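Local coordinates for protein klebicin C activity (Klebsiella pneumoniae, PDB 7NNA) that is a bacteriocin fragment, the Tol-binding domain of klebicin C, and probably engages the outer-membrane efflux channel TolC during import of the toxin into target cells, at residues L14-A19 with A168-E173; E20-I25 with A160-D165. All coordinates share one frame; numbering follows the deposited sequence.

Contact 1 of 2, residues L14-A19 with A168-E173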
ATOM      1  N   LEU A  14     -20.201   7.438 -37.802  1.00 39.60           N
ATOM      2  CA  LEU A  14     -19.288   6.453 -37.244  1.00 38.94           C
ATOM      3  C   LEU A  14     -18.215   7.137 -36.359  1.00 34.01           C
ATOM      4  O   LEU A  14     -17.875   6.603 -35.295  1.00 31.20           O
ATOM      5  CB  LEU A  14     -18.649   5.610 -38.376  1.00 42.77           C
ATOM      6  CG  LEU A  14     -17.573   4.622 -37.912  1.00 46.36           C
ATOM      7  CD1 LEU A  14     -18.163   3.558 -36.950  1.00 47.92           C
ATOM      8  CD2 LEU A  14     -16.864   3.960 -39.108  1.00 50.18           C
ATOM      9  N   THR A  15     -17.733   8.350 -36.762  1.00 32.84           N
ATOM     10  CA  THR A  15     -16.717   9.024 -35.934  1.00 32.46           C
ATOM     11  C   THR A  15     -17.294   9.427 -34.608  1.00 30.91           C
ATOM     12  O   THR A  15     -16.583   9.335 -33.583  1.00 30.73           O
ATOM     13  CB  THR A  15     -16.080  10.223 -36.631  1.00 35.53           C
ATOM     14  OG1 THR A  15     -17.139  11.052 -37.124  1.00 36.36           O
ATOM     15  CG2 THR A  15     -15.180   9.827 -37.775  1.00 38.68           C
ATOM     16  N   ARG A  16     -18.579   9.862 -34.574  1.00 33.24           N
ATOM     17  CA  ARG A  16     -19.160  10.210 -33.256  1.00 33.94           C
ATOM     18  C   ARG A  16     -19.343   8.960 -32.427  1.00 31.93           C
ATOM     19  O   ARG A  16     -19.140   9.017 -31.201  1.00 31.65           O
ATOM     20  CB  ARG A  16     -20.520  10.920 -33.371  1.00 38.73           C
ATOM     21  CG  ARG A  16     -20.439  12.415 -33.502  1.00 45.02           C
ATOM     22  CD  ARG A  16     -19.823  13.157 -32.315  1.00 47.94           C
ATOM     23  NE  ARG A  16     -19.572  14.519 -32.791  1.00 50.30           N
ATOM     24  CZ  ARG A  16     -18.845  15.440 -32.182  1.00 53.25           C
ATOM     25  NH1 ARG A  16     -18.308  15.193 -31.006  1.00 54.72           N
ATOM     26  NH2 ARG A  16     -18.659  16.622 -32.745  1.00 57.97           N
ATOM     27  N   LEU A  17     -19.788   7.850 -33.045  1.00 30.27           N
ATOM     28  CA  LEU A  17     -19.941   6.599 -32.282  1.00 30.86           C
ATOM     29  C   LEU A  17     -18.622   6.100 -31.725  1.00 27.98           C
ATOM     30  O   LEU A  17     -18.579   5.595 -30.582  1.00 26.85           O
ATOM     31  CB  LEU A  17     -20.671   5.531 -33.098  1.00 33.94           C
ATOM     32  CG  LEU A  17     -22.119   5.939 -33.408  1.00 40.29           C
ATOM     33  CD1 LEU A  17     -22.756   5.028 -34.483  1.00 42.37           C
ATOM     34  CD2 LEU A  17     -22.929   6.002 -32.167  1.00 42.74           C
ATOM     35  N   GLN A  18     -17.517   6.230 -32.509  0.51 26.47           N
ATOM     36  CA  GLN A  18     -16.167   5.862 -32.068  0.51 25.29           C
ATOM     37  C   GLN A  18     -15.719   6.782 -30.916  0.51 24.52           C
ATOM     38  O   GLN A  18     -15.105   6.311 -29.973  0.51 23.20           O
ATOM     39  CB  GLN A  18     -15.152   5.956 -33.239  0.51 27.05           C
ATOM     40  CG  GLN A  18     -15.429   4.947 -34.353  0.51 28.45           C
ATOM     41  CD  GLN A  18     -14.314   3.929 -34.535  0.51 31.54           C
ATOM     42  OE1 GLN A  18     -14.068   3.099 -33.670  0.51 31.49           O
ATOM     43  NE2 GLN A  18     -13.625   3.951 -35.685  0.51 27.48           N
ATOM     44  N   ALA A  19     -16.027   8.088 -30.980  1.00 24.48           N
ATOM     45  CA  ALA A  19     -15.675   9.019 -29.872  1.00 25.42           C
ATOM     46  C   ALA A  19     -16.478   8.618 -28.605  1.00 25.11           C
ATOM     47  O   ALA A  19     -15.928   8.688 -27.506  1.00 26.09           O
ATOM     48  CB  ALA A  19     -15.998  10.487 -30.264  1.00 26.42           C
ATOM     49  N   ALA A 168     -11.508  14.127 -34.200  1.00 32.10           N
ATOM     50  CA  ALA A 168     -11.762  13.540 -35.535  1.00 32.07           C
ATOM     51  C   ALA A 168     -13.245  13.662 -35.870  1.00 31.66           C
ATOM     52  O   ALA A 168     -13.605  13.980 -37.010  1.00 31.82           O
ATOM     53  CB  ALA A 168     -11.355  12.064 -35.541  1.00 31.58           C
ATOM     54  N   ALA A 169     -14.128  13.453 -34.866  1.00 29.36           N
ATOM     55  CA  ALA A 169     -15.563  13.603 -35.087  1.00 29.70           C
ATOM     56  C   ALA A 169     -15.907  15.047 -35.464  1.00 31.32           C
ATOM     57  O   ALA A 169     -16.709  15.306 -36.418  1.00 30.54           O
ATOM     58  CB  ALA A 169     -16.331  13.130 -33.842  1.00 28.79           C
ATOM     59  N   GLU A 170     -15.267  16.012 -34.784  1.00 31.57           N
ATOM     60  CA  GLU A 170     -15.498  17.440 -35.077  1.00 33.17           C
ATOM     61  C   GLU A 170     -15.018  17.814 -36.482  1.00 35.85           C
ATOM     62  O   GLU A 170     -15.701  18.573 -37.207  1.00 37.72           O
ATOM     63  CB  GLU A 170     -14.770  18.283 -34.011  1.00 34.95           C
ATOM     64  CG  GLU A 170     -15.395  18.135 -32.633  1.00 38.43           C
ATOM     65  CD  GLU A 170     -14.592  18.763 -31.498  1.00 51.69           C
ATOM     66  OE1 GLU A 170     -13.662  19.553 -31.791  1.00 57.13           O
ATOM     67  OE2 GLU A 170     -14.916  18.499 -30.315  1.00 48.83           O
ATOM     68  N   LYS A 171     -13.875  17.256 -36.893  0.50 35.60           N
ATOM     69  CA  LYS A 171     -13.285  17.499 -38.210  0.50 36.59           C
ATOM     70  C   LYS A 171     -14.137  16.903 -39.302  0.50 37.20           C
ATOM     71  O   LYS A 171     -14.295  17.532 -40.359  0.50 38.39           O
ATOM     72  CB  LYS A 171     -11.863  16.891 -38.273  0.50 38.64           C
ATOM     73  CG  LYS A 171     -11.071  17.251 -39.540  0.50 41.69           C
ATOM     74  CD  LYS A 171      -9.580  16.925 -39.302  0.50 46.79           C
ATOM     75  CE  LYS A 171      -8.786  16.598 -40.551  0.50 51.24           C
ATOM     76  NZ  LYS A 171      -7.327  16.671 -40.279  0.50 53.98           N
ATOM     77  N   ALA A 172     -14.718  15.716 -39.070  1.00 36.22           N
ATOM     78  CA  ALA A 172     -15.585  15.078 -40.071  1.00 37.51           C
ATOM     79  C   ALA A 172     -16.840  15.912 -40.287  1.00 39.54           C
ATOM     80  O   ALA A 172     -17.310  16.043 -41.419  1.00 39.67           O
ATOM     81  CB  ALA A 172     -15.963  13.655 -39.637  1.00 36.34           C
ATOM     82  N   GLU A 173     -17.383  16.490 -39.214  1.00 40.68           N
ATOM     83  CA  GLU A 173     -18.560  17.358 -39.329  1.00 41.86           C
ATOM     84  C   GLU A 173     -18.177  18.696 -39.984  1.00 41.85           C
ATOM     85  O   GLU A 173     -18.891  19.158 -40.867  1.00 41.73           O
ATOM     86  CB  GLU A 173     -19.169  17.595 -37.943  1.00 45.12           C
ATOM     87  CG  GLU A 173     -19.948  16.405 -37.446  1.00 50.31           C
ATOM     88  CD  GLU A 173     -20.076  16.338 -35.930  1.00 60.92           C
ATOM     89  OE1 GLU A 173     -19.980  17.401 -35.272  1.00 63.17           O
ATOM     90  OE2 GLU A 173     -20.281  15.218 -35.400  1.00 61.74           O
TER
HETATM   91  O   HOH W   1     -19.001  13.353 -36.919  1.00 38.15           O
HETATM   92  O   HOH W   2     -17.198  17.775 -29.726  1.00 31.01           O
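R16 reaches across to E173 and grips it side-on with two nitrogens: R16 NE donates to the syn lone pair of E173 OE2 at 2.8 Å, while R16 NH2 meets E173 OE1 at 3.0 Å from above the carboxylate plane. Both acceptors lie in the guanidinium plane, yet the two flat groups are turned 34° apart. A bend at chi2 (-63°) swings the long arginine chain over A169, whose CB sits 3.6 Å above one guanidinium face, toward its rim. Alanine suits that place because a single methyl supports the arginine while letting the helices approach closely. Beside it T15, its OG1 in the crowded position between backbone N and carbonyl carbon, lays OG1 against A169 CA at 3.6 Å and near the A172 methyl. One water joins T15 OG1 to A169 O and E173 OE2, to both of which it donates. A second water links R16 NH1 to E170 OE2, a carboxylate whose direct salt bridge is to R166 on its own helix. At the helix start, S13 OG bonds the backbone N of R16. The two segments run antiparallel at 165°, their axes 8.5 Å apart, pairing the first turns of helix 14-79 with the later part of helix 93-197.

Contact 2 of 2, residues E20-I25 with A160-D165; sequences ESSAAI and AKAEAD
With chi1 at 51°, S22 places OG in the crowded position between its backbone N and carbonyl carbon; D165, with chi1 at -67°, sets CG anti to its own carbonyl carbon, beside the backbone N. These two settings bring hydroxyl and carboxylate together tip to tip, and S22 OG donates to the anti lone pair of D165 OD2 at 2.7 Å. The syn lone pair of the same oxygen is taken by K161, one turn earlier on the aspartate's helix, whose NZ lies 2.8 Å from D165 OD2 in a salt bridge. A longer, weak bond runs from NZ to OD1. Lysine can fold back this way because its chain turns at chi2 and again at chi4, carrying the ammonium along the helix to the carboxylate. OD2 is therefore gripped from both its sides, and the lysine's charge would be expected to favour the ionised aspartate.

The two helical segments run antiparallel at 157°, with axes 8.2 Å apart, as neighbours in a long antiparallel helical hairpin. Small residues allow that spacing: S22 and A162 are the nearest pair along the backbones, their CA atoms 4.7 Å apart, and S22 OG rests 3.5 Å from A162 CA. The A162 methyl fits against the serine's main chain, its CB 3.7 Å from S22 O, and also touches A23 CA. Serine suits this buried position because it is short enough for the close approach and still offers a polar atom to the aspartate. Q18 O, one turn back, and more weakly A19 O are alternative acceptors for OG, whose single proton cannot serve all three fully; S22 is modelled in two conformers. Beyond the pair, A162 packs on H26 further along helix 14-79.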
ATOM      1  N   GLU A  20     -17.748   8.197 -28.729  1.00 25.12           N
ATOM      2  CA  GLU A  20     -18.488   7.740 -27.507  1.00 26.08           C
ATOM      3  C   GLU A  20     -17.816   6.518 -26.918  1.00 24.98           C
ATOM      4  O   GLU A  20     -17.710   6.411 -25.702  1.00 25.33           O
ATOM      5  CB  GLU A  20     -19.950   7.360 -27.865  1.00 30.46           C
ATOM      6  CG  GLU A  20     -20.813   8.592 -28.064  1.00 41.33           C
ATOM      7  CD  GLU A  20     -22.280   8.284 -28.329  1.00 53.85           C
ATOM      8  OE1 GLU A  20     -22.719   7.148 -28.042  1.00 54.49           O
ATOM      9  OE2 GLU A  20     -22.997   9.187 -28.816  1.00 61.48           O
ATOM     10  N   SER A  21     -17.378   5.574 -27.778  1.00 24.31           N
ATOM     11  CA  SER A  21     -16.725   4.341 -27.290  1.00 24.00           C
ATOM     12  C   SER A  21     -15.442   4.668 -26.519  1.00 21.99           C
ATOM     13  O   SER A  21     -15.229   4.131 -25.403  1.00 20.73           O
ATOM     14  CB  SER A  21     -16.432   3.341 -28.432  1.00 25.92           C
ATOM     15  OG  SER A  21     -15.532   2.317 -27.964  1.00 28.11           O
ATOM     16  N   SER A  22     -14.589   5.547 -27.073  0.78 21.49           N
ATOM     17  CA  SER A  22     -13.333   5.851 -26.351  0.78 21.14           C
ATOM     18  C   SER A  22     -13.552   6.736 -25.136  0.78 21.26           C
ATOM     19  O   SER A  22     -12.789   6.605 -24.168  0.78 20.28           O
ATOM     20  CB  SER A  22     -12.288   6.463 -27.278  0.78 22.31           C
ATOM     21  OG  SER A  22     -12.856   7.545 -27.990  0.78 21.49           O
ATOM     22  N   ALA A  23     -14.588   7.622 -25.140  1.00 21.22           N
ATOM     23  CA  ALA A  23     -14.871   8.422 -23.926  1.00 22.28           C
ATOM     24  C   ALA A  23     -15.275   7.407 -22.789  1.00 22.71           C
ATOM     25  O   ALA A  23     -14.888   7.581 -21.623  1.00 21.75           O
ATOM     26  CB  ALA A  23     -16.035   9.341 -24.158  1.00 23.63           C
ATOM     27  N   ALA A  24     -16.074   6.364 -23.129  1.00 22.19           N
ATOM     28  CA  ALA A  24     -16.513   5.384 -22.104  1.00 22.79           C
ATOM     29  C   ALA A  24     -15.299   4.596 -21.561  1.00 22.03           C
ATOM     30  O   ALA A  24     -15.228   4.343 -20.367  1.00 22.73           O
ATOM     31  CB  ALA A  24     -17.524   4.415 -22.679  1.00 23.29           C
ATOM     32  N   ILE A  25     -14.379   4.252 -22.399  1.00 21.47           N
ATOM     33  CA  ILE A  25     -13.134   3.577 -21.963  1.00 20.94           C
ATOM     34  C   ILE A  25     -12.285   4.515 -21.092  1.00 19.98           C
ATOM     35  O   ILE A  25     -11.692   4.056 -20.087  1.00 19.53           O
ATOM     36  CB  ILE A  25     -12.371   2.999 -23.167  1.00 22.73           C
ATOM     37  CG1 ILE A  25     -13.122   1.772 -23.735  1.00 26.06           C
ATOM     38  CG2 ILE A  25     -10.883   2.620 -22.807  1.00 22.66           C
ATOM     39  CD1 ILE A  25     -12.705   1.462 -25.137  1.00 28.91           C
ATOM     40  N   ALA A 160      -5.825  10.447 -24.210  1.00 26.59           N
ATOM     41  CA  ALA A 160      -5.321  10.893 -25.507  1.00 27.97           C
ATOM     42  C   ALA A 160      -6.169  10.323 -26.654  1.00 27.52           C
ATOM     43  O   ALA A 160      -6.482  11.031 -27.633  1.00 27.41           O
ATOM     44  CB  ALA A 160      -3.850  10.481 -25.667  1.00 28.32           C
ATOM     45  N   LYS A 161      -6.557   9.059 -26.543  1.00 26.64           N
ATOM     46  CA  LYS A 161      -7.401   8.429 -27.590  1.00 25.96           C
ATOM     47  C   LYS A 161      -8.817   9.047 -27.622  1.00 24.38           C
ATOM     48  O   LYS A 161      -9.312   9.369 -28.694  1.00 24.89           O
ATOM     49  CB  LYS A 161      -7.472   6.920 -27.350  1.00 26.13           C
ATOM     50  CG  LYS A 161      -8.217   6.113 -28.423  1.00 28.82           C
ATOM     51  CD  LYS A 161      -7.694   6.393 -29.861  1.00 37.88           C
ATOM     52  CE  LYS A 161      -8.235   5.482 -30.963  1.00 42.29           C
ATOM     53  NZ  LYS A 161      -9.669   5.088 -30.776  1.00 43.02           N
ATOM     54  N   ALA A 162      -9.470   9.225 -26.466  1.00 23.32           N
ATOM     55  CA  ALA A 162     -10.807   9.829 -26.392  1.00 23.79           C
ATOM     56  C   ALA A 162     -10.759  11.254 -27.008  1.00 27.22           C
ATOM     57  O   ALA A 162     -11.624  11.616 -27.811  1.00 27.11           O
ATOM     58  CB  ALA A 162     -11.258   9.914 -24.926  1.00 22.26           C
ATOM     59  N   GLU A 163      -9.690  12.006 -26.707  1.00 28.58           N
ATOM     60  CA  GLU A 163      -9.554  13.353 -27.234  1.00 31.06           C
ATOM     61  C   GLU A 163      -9.350  13.338 -28.736  1.00 31.96           C
ATOM     62  O   GLU A 163      -9.991  14.116 -29.447  1.00 32.80           O
ATOM     63  CB  GLU A 163      -8.429  14.130 -26.509  1.00 35.51           C
ATOM     64  CG  GLU A 163      -8.277  15.532 -27.079  1.00 45.20           C
ATOM     65  CD  GLU A 163      -9.185  16.611 -26.512  0.80 61.41           C
ATOM     66  OE1 GLU A 163      -9.758  16.409 -25.417  0.80 65.79           O
ATOM     67  OE2 GLU A 163      -9.333  17.667 -27.175  0.80 67.14           O
ATOM     68  N   ALA A 164      -8.483  12.437 -29.244  1.00 31.46           N
ATOM     69  CA  ALA A 164      -8.234  12.361 -30.668  1.00 31.86           C
ATOM     70  C   ALA A 164      -9.518  11.970 -31.411  1.00 29.88           C
ATOM     71  O   ALA A 164      -9.756  12.483 -32.514  1.00 28.72           O
ATOM     72  CB  ALA A 164      -7.111  11.372 -30.953  1.00 31.81           C
ATOM     73  N   ASP A 165     -10.295  11.052 -30.845  1.00 28.22           N
ATOM     74  CA  ASP A 165     -11.547  10.638 -31.476  1.00 27.29           C
ATOM     75  C   ASP A 165     -12.558  11.742 -31.492  1.00 26.43           C
ATOM     76  O   ASP A 165     -13.268  11.905 -32.503  1.00 25.45           O
ATOM     77  CB  ASP A 165     -12.150   9.369 -30.825  1.00 25.22           C
ATOM     78  CG  ASP A 165     -11.310   8.099 -31.040  1.00 31.85           C
ATOM     79  OD1 ASP A 165     -10.363   8.139 -31.826  1.00 31.43           O
ATOM     80  OD2 ASP A 165     -11.553   7.108 -30.349  1.00 33.09           O
TER

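In the fold
Both contacts join the same two helices, 14-79 and 93-197, and their centres lie about 10 Å apart on the same side of the chain's centre. Helix 14-79 supplies residues 14-19 and then 20-25, whereas helix 93-197 supplies 160-165 before 168-173; contact 2 thus falls within the span bracketed by contact 1, the order expected of an antiparallel hairpin. They adjoin directly, A19 CA lying 3.7 Å from D165 CB. Contact 1, its centre about 41 Å from the chain's centre, is the more outlying, against about 30 Å for contact 2. Together they hold the N-terminal end of the first helix along the second in this slender, elongated domain.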